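Local coordinates for tail spike protein (Acinetobacter phage vB_AbaP_AS12, PDB 6EU4) that forms the trimeric tailspike of a podophage and probably recognises and cleaves the capsular polysaccharide of its Acinetobacter baumannii host, at the interface of chains A and B. Coordinates in Å, arbitrary orientation; residue numbers count along the deposited sequence, not the author numbering. Chains: chain A/B, Tail spike protein.

The interface of chains A and B. Residues chain A 245, 275; chain B 218-220, 240-242.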
ATOM      1  N   ARG A 245      14.425   9.306  -2.582  1.00 10.95           N
ATOM      2  CA  ARG A 245      15.028   9.990  -3.726  1.00  9.42           C
ATOM      3  C   ARG A 245      16.499   9.627  -3.896  1.00 10.63           C
ATOM      4  O   ARG A 245      17.351  10.483  -4.183  1.00 12.93           O
ATOM      5  CB  ARG A 245      14.836  11.504  -3.606  1.00 11.95           C
ATOM      6  CG  ARG A 245      13.399  11.909  -3.976  1.00 12.62           C
ATOM      7  CD  ARG A 245      13.254  12.294  -5.430  1.00 13.74           C
ATOM      8  NE  ARG A 245      13.724  11.239  -6.310  1.00 12.58           N
ATOM      9  CZ  ARG A 245      14.866  11.251  -6.977  1.00 15.44           C
ATOM     10  NH1 ARG A 245      15.194  10.192  -7.713  1.00 16.27           N
ATOM     11  NH2 ARG A 245      15.673  12.304  -6.927  1.00 14.26           N
ATOM     12  N   GLY A 275      10.414   6.957  -3.949  1.00 12.23           N
ATOM     13  CA  GLY A 275      10.912   7.794  -5.042  1.00 11.77           C
ATOM     14  C   GLY A 275      12.358   7.533  -5.401  1.00 12.79           C
ATOM     15  O   GLY A 275      13.078   8.463  -5.796  1.00 14.30           O
TER
ATOM     16  N   LEU B 218      13.177  15.511  -9.715  1.00 11.97           N
ATOM     17  CA  LEU B 218      14.261  15.030  -8.865  1.00 12.37           C
ATOM     18  C   LEU B 218      14.427  15.913  -7.636  1.00 11.54           C
ATOM     19  O   LEU B 218      15.525  16.364  -7.312  1.00 12.71           O
ATOM     20  CB  LEU B 218      15.572  14.972  -9.658  1.00 12.08           C
ATOM     21  CG  LEU B 218      15.541  14.106 -10.920  1.00 13.93           C
ATOM     22  CD1 LEU B 218      16.668  14.493 -11.886  1.00 17.24           C
ATOM     23  CD2 LEU B 218      15.603  12.627 -10.559  1.00 15.14           C
ATOM     24  N   SER B 219      13.316  16.177  -6.955  1.00 12.17           N
ATOM     25  CA  SER B 219      13.297  17.156  -5.876  1.00 13.04           C
ATOM     26  C   SER B 219      12.502  16.647  -4.685  1.00 13.18           C
ATOM     27  O   SER B 219      11.702  15.714  -4.795  1.00 11.80           O
ATOM     28  CB  SER B 219      12.675  18.474  -6.348  1.00 12.39           C
ATOM     29  OG  SER B 219      13.499  19.078  -7.341  1.00 13.61           O
ATOM     30  N   THR B 220      12.714  17.299  -3.545  1.00 12.87           N
ATOM     31  CA  THR B 220      11.928  17.054  -2.343  1.00 12.18           C
ATOM     32  C   THR B 220      11.344  18.365  -1.844  1.00 12.90           C
ATOM     33  O   THR B 220      12.027  19.396  -1.795  1.00 13.19           O
ATOM     34  CB  THR B 220      12.739  16.373  -1.210  1.00 12.45           C
ATOM     35  OG1 THR B 220      13.808  17.216  -0.739  1.00 14.68           O
ATOM     36  CG2 THR B 220      13.312  15.043  -1.672  1.00 13.95           C
HETATM   37  N   MSE B 240       9.802  12.282 -10.481  1.00 10.98           N
HETATM   38  CA  MSE B 240      10.679  11.951  -9.349  1.00 10.32           C
HETATM   39  C   MSE B 240      10.756  13.058  -8.306  1.00 10.32           C
HETATM   40  O   MSE B 240      11.817  13.571  -8.008  1.00 10.52           O
HETATM   41  CB  MSE B 240      12.081  11.615  -9.843  1.00 10.97           C
HETATM   42  CG  MSE B 240      12.166  10.263 -10.464  1.00 13.43           C
HETATM   43 SE   MSE B 240      12.167   8.925  -9.030  1.00 15.41          SE
HETATM   44  CE  MSE B 240      11.852   7.371 -10.169  1.00 16.05           C
ATOM     45  N   CYS B 241       9.609  13.414  -7.752  1.00 11.15           N
ATOM     46  CA  CYS B 241       9.515  14.377  -6.666  1.00 12.39           C
ATOM     47  C   CYS B 241       8.722  13.763  -5.530  1.00 12.94           C
ATOM     48  O   CYS B 241       7.764  13.008  -5.757  1.00 13.47           O
ATOM     49  CB  CYS B 241       8.845  15.669  -7.102  1.00 11.72           C
ATOM     50  SG  CYS B 241       9.719  16.595  -8.391  1.00 14.13           S
ATOM     51  N   THR B 242       9.136  14.074  -4.312  1.00 11.78           N
ATOM     52  CA  THR B 242       8.368  13.700  -3.139  1.00 10.24           C
ATOM     53  C   THR B 242       7.906  14.949  -2.417  1.00 10.40           C
ATOM     54  O   THR B 242       8.591  15.983  -2.408  1.00 12.09           O
ATOM     55  CB  THR B 242       9.165  12.809  -2.185  1.00 12.66           C
ATOM     56  OG1 THR B 242      10.263  13.553  -1.642  1.00 13.88           O
ATOM     57  CG2 THR B 242       9.666  11.519  -2.885  1.00 13.02           C
TER
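The backbone carbonyl oxygen O of A:Gly275 is approached from its own chain by the guanidinium of A:Arg245 and from the neighbouring chain by the selenium of B:Met240. NE of A:Arg245 donates a hydrogen bond to that O at 2.9 Å; the bond lies in the carbonyl plane but is tilted 25° out of the guanidinium plane. A weak second one, from NH1 of A:Arg245 to the same oxygen, is longer at 3.3 Å. The NE bond, with some help from the weak one, probably restricts how the guanidinium turns. Across the interface, SE of B:Met240, a selenomethionine, lies 3.4 Å from O of A:Gly275 and 3.5 Å from NH1 of A:Arg245, so its selenoether end packs beside the hydrogen-bonded pair.

The principle illustrated is that an arginine steadied within its own chain can serve as a packing surface for the next. Bends at chi2 (-93°) and chi3 (55°) fold the A:Arg245 chain so that its methylenes press on chain B while NE turns back to A:Gly275. CG rests against the methyls CG2 of B:Thr220 and B:Thr242, each 3.9 Å away, on two adjacent strands, 219-222 and 241-244. Farther along, CD packs closely on the backbone O of B:Met240, at 3.2 Å. One face of the guanidinium is covered toward its rim by CB of B:Met240. B:Leu218 meets the arginine at about a right angle, its CD2 methyl standing 3.6 Å from NH2 of A:Arg245.

A:Arg245, A:Gly275, B:Leu218 and B:Met240 all sit at turns between strands, with positive phi, as is common at the corners of a parallel beta-helix, the expected fold of such tailspikes. Unlike segments meet here, in keeping with the three-chain assembly. By fitting an arginine from one corner against the stacked corners of its neighbour, the site probably helps to hold the beta-helices side by side and in register within the tailspike trimer.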